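Local coordinates for papillomavirus transcription factor E2 (Human papillomavirus type 18, PDB 1QQH), which probably regulates viral transcription through its N-terminal activation domain, at residues T39-C44 and V67-V72. The protein carries 1 engineered substitution. Sequence-based numbering, arbitrary orientation.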
loop_
_atom_site.group_PDB
_atom_site.type_symbol
_atom_site.label_atom_id
_atom_site.label_comp_id
_atom_site.label_asym_id
_atom_site.label_seq_id
_atom_site.Cartn_x
_atom_site.Cartn_y
_atom_site.Cartn_z
ATOM N N THR A 39 11.633 -7.786 7.168
ATOM C CA THR A 39 12.869 -7.214 7.673
ATOM C C THR A 39 12.651 -6.832 9.134
ATOM O O THR A 39 11.543 -6.476 9.531
ATOM C CB THR A 39 13.265 -5.961 6.880
ATOM O OG1 THR A 39 13.332 -6.281 5.486
ATOM C CG2 THR A 39 14.610 -5.442 7.341
ATOM N N GLU A 40 13.709 -6.922 9.928
ATOM C CA GLU A 40 13.640 -6.588 11.344
ATOM C C GLU A 40 13.359 -5.111 11.582
ATOM O O GLU A 40 13.916 -4.249 10.905
ATOM C CB GLU A 40 14.951 -6.970 12.031
ATOM C CG GLU A 40 15.125 -8.462 12.221
ATOM C CD GLU A 40 14.198 -9.018 13.280
ATOM O OE1 GLU A 40 13.138 -8.404 13.531
ATOM O OE2 GLU A 40 14.527 -10.078 13.856
ATOM N N PRO A 41 12.457 -4.799 12.528
ATOM C CA PRO A 41 11.722 -5.776 13.338
ATOM C C PRO A 41 10.580 -6.363 12.515
ATOM O O PRO A 41 9.814 -5.627 11.887
ATOM C CB PRO A 41 11.227 -4.940 14.511
ATOM C CG PRO A 41 10.983 -3.613 13.871
ATOM C CD PRO A 41 12.200 -3.428 13.002
ATOM N N THR A 42 10.471 -7.687 12.514
ATOM C CA THR A 42 9.430 -8.347 11.742
ATOM C C THR A 42 8.065 -8.190 12.378
ATOM O O THR A 42 7.958 -7.813 13.549
ATOM C CB THR A 42 9.725 -9.833 11.583
ATOM O OG1 THR A 42 9.738 -10.453 12.876
ATOM C CG2 THR A 42 11.072 -10.027 10.909
ATOM N N HIS A 43 7.023 -8.474 11.598
ATOM C CA HIS A 43 5.646 -8.361 12.067
ATOM C C HIS A 43 5.304 -6.924 12.417
ATOM O O HIS A 43 4.334 -6.671 13.128
ATOM C CB HIS A 43 5.422 -9.246 13.298
ATOM C CG HIS A 43 5.479 -10.712 13.005
ATOM N ND1 HIS A 43 5.496 -11.670 13.998
ATOM C CD2 HIS A 43 5.506 -11.386 11.831
ATOM C CE1 HIS A 43 5.530 -12.870 13.448
ATOM N NE2 HIS A 43 5.537 -12.726 12.133
ATOM N N CYS A 44 6.107 -5.987 11.930
ATOM C CA CYS A 44 5.877 -4.568 12.179
ATOM C C CYS A 44 5.977 -3.788 10.878
ATOM O O CYS A 44 6.514 -4.279 9.891
ATOM C CB CYS A 44 6.939 -3.996 13.115
ATOM S SG CYS A 44 6.968 -4.616 14.786
ATOM N N VAL A 67 19.816 0.007 10.202
ATOM C CA VAL A 67 18.754 0.974 10.011
ATOM C C VAL A 67 17.877 1.101 11.238
ATOM O O VAL A 67 17.321 0.115 11.725
ATOM C CB VAL A 67 17.857 0.605 8.803
ATOM C CG1 VAL A 67 16.705 1.609 8.679
ATOM C CG2 VAL A 67 18.681 0.596 7.527
ATOM N N ALA A 68 17.772 2.328 11.736
ATOM C CA ALA A 68 16.931 2.633 12.887
ATOM C C ALA A 68 15.716 3.352 12.307
ATOM O O ALA A 68 15.844 4.432 11.732
ATOM C CB ALA A 68 17.668 3.542 13.849
ATOM N N TRP A 69 14.546 2.753 12.452
ATOM C CA TRP A 69 13.323 3.333 11.911
ATOM C C TRP A 69 12.732 4.462 12.756
ATOM O O TRP A 69 12.494 4.294 13.948
ATOM C CB TRP A 69 12.299 2.222 11.721
ATOM C CG TRP A 69 12.845 1.081 10.901
ATOM C CD1 TRP A 69 13.333 -0.111 11.362
ATOM C CD2 TRP A 69 12.989 1.048 9.474
ATOM N NE1 TRP A 69 13.767 -0.880 10.312
ATOM C CE2 TRP A 69 13.570 -0.193 9.143
ATOM C CE3 TRP A 69 12.680 1.949 8.444
ATOM C CZ2 TRP A 69 13.854 -0.556 7.825
ATOM C CZ3 TRP A 69 12.961 1.586 7.131
ATOM C CH2 TRP A 69 13.543 0.342 6.835
ATOM N N ASP A 70 12.502 5.621 12.141
ATOM C CA ASP A 70 11.932 6.757 12.874
ATOM C C ASP A 70 10.612 6.356 13.514
ATOM O O ASP A 70 10.296 6.777 14.622
ATOM C CB ASP A 70 11.685 7.955 11.954
ATOM C CG ASP A 70 12.951 8.746 11.658
ATOM O OD1 ASP A 70 13.942 8.613 12.403
ATOM O OD2 ASP A 70 12.948 9.523 10.681
ATOM N N SER A 71 9.846 5.527 12.813
ATOM C CA SER A 71 8.561 5.094 13.325
ATOM C C SER A 71 8.360 3.605 13.168
ATOM O O SER A 71 8.488 3.071 12.078
ATOM C CB SER A 71 7.437 5.836 12.602
ATOM O OG SER A 71 7.591 7.238 12.744
ATOM N N VAL A 72 8.040 2.940 14.270
ATOM C CA VAL A 72 7.796 1.508 14.259
ATOM C C VAL A 72 6.340 1.268 14.620
ATOM O O VAL A 72 5.844 1.793 15.625
ATOM C CB VAL A 72 8.690 0.784 15.279
ATOM C CG1 VAL A 72 8.297 -0.692 15.359
ATOM C CG2 VAL A 72 10.153 0.933 14.880
HETATM O O HOH W 1 16.022 -3.244 9.970
#
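C44 and V72 mark the nearest backbone approach, 6.7 Å between their CA atoms, and toward E40 and V67 the two chains lie farther apart. Residues 39-44 form an irregular loop between helix 34-37 and strand 45-56. Residues 67-72 belong to strand 63-75 of the antiparallel sheet in the E2 activation domain. This strand turns a corner at a classic beta bulge, where D70 and S71 both face K47. The contact therefore packs the loop leading into one strand against the bent strand that pairs with it.

W69, just before the bend, meets P41. The peptide bond before P41 is cis. P41 CD lies 3.9 Å from W69 CD1, and the two side chains cross obliquely. E40 O sits at the edge of the indole, near its plane. W69 NE1 gives E40 O a weak hydrogen bond of 3.4 Å, bent to 150°. A water also accepts from W69 NE1; its contact with E40 O is so short that its details are doubtful. V67 CG1 covers one indole face, 3.5 Å above the ring centre.

Past the bulge, V72 carries the packing. Its CG1 is anti to the backbone N (chi1 174°) and reaches P41 CG at 4.2 Å. The same methyl touches C44 SG. Y95 of strand 92-97 packs on P41, C44 and V72.

K46 NZ, just after the loop, hydrogen-bonds to T39 O, P41 O and C44 O. The E40 carboxylate folds back on the loop: its OE1 accepts T42 N at 2.9 Å, on the anti side and 33° out of the carboxylate plane.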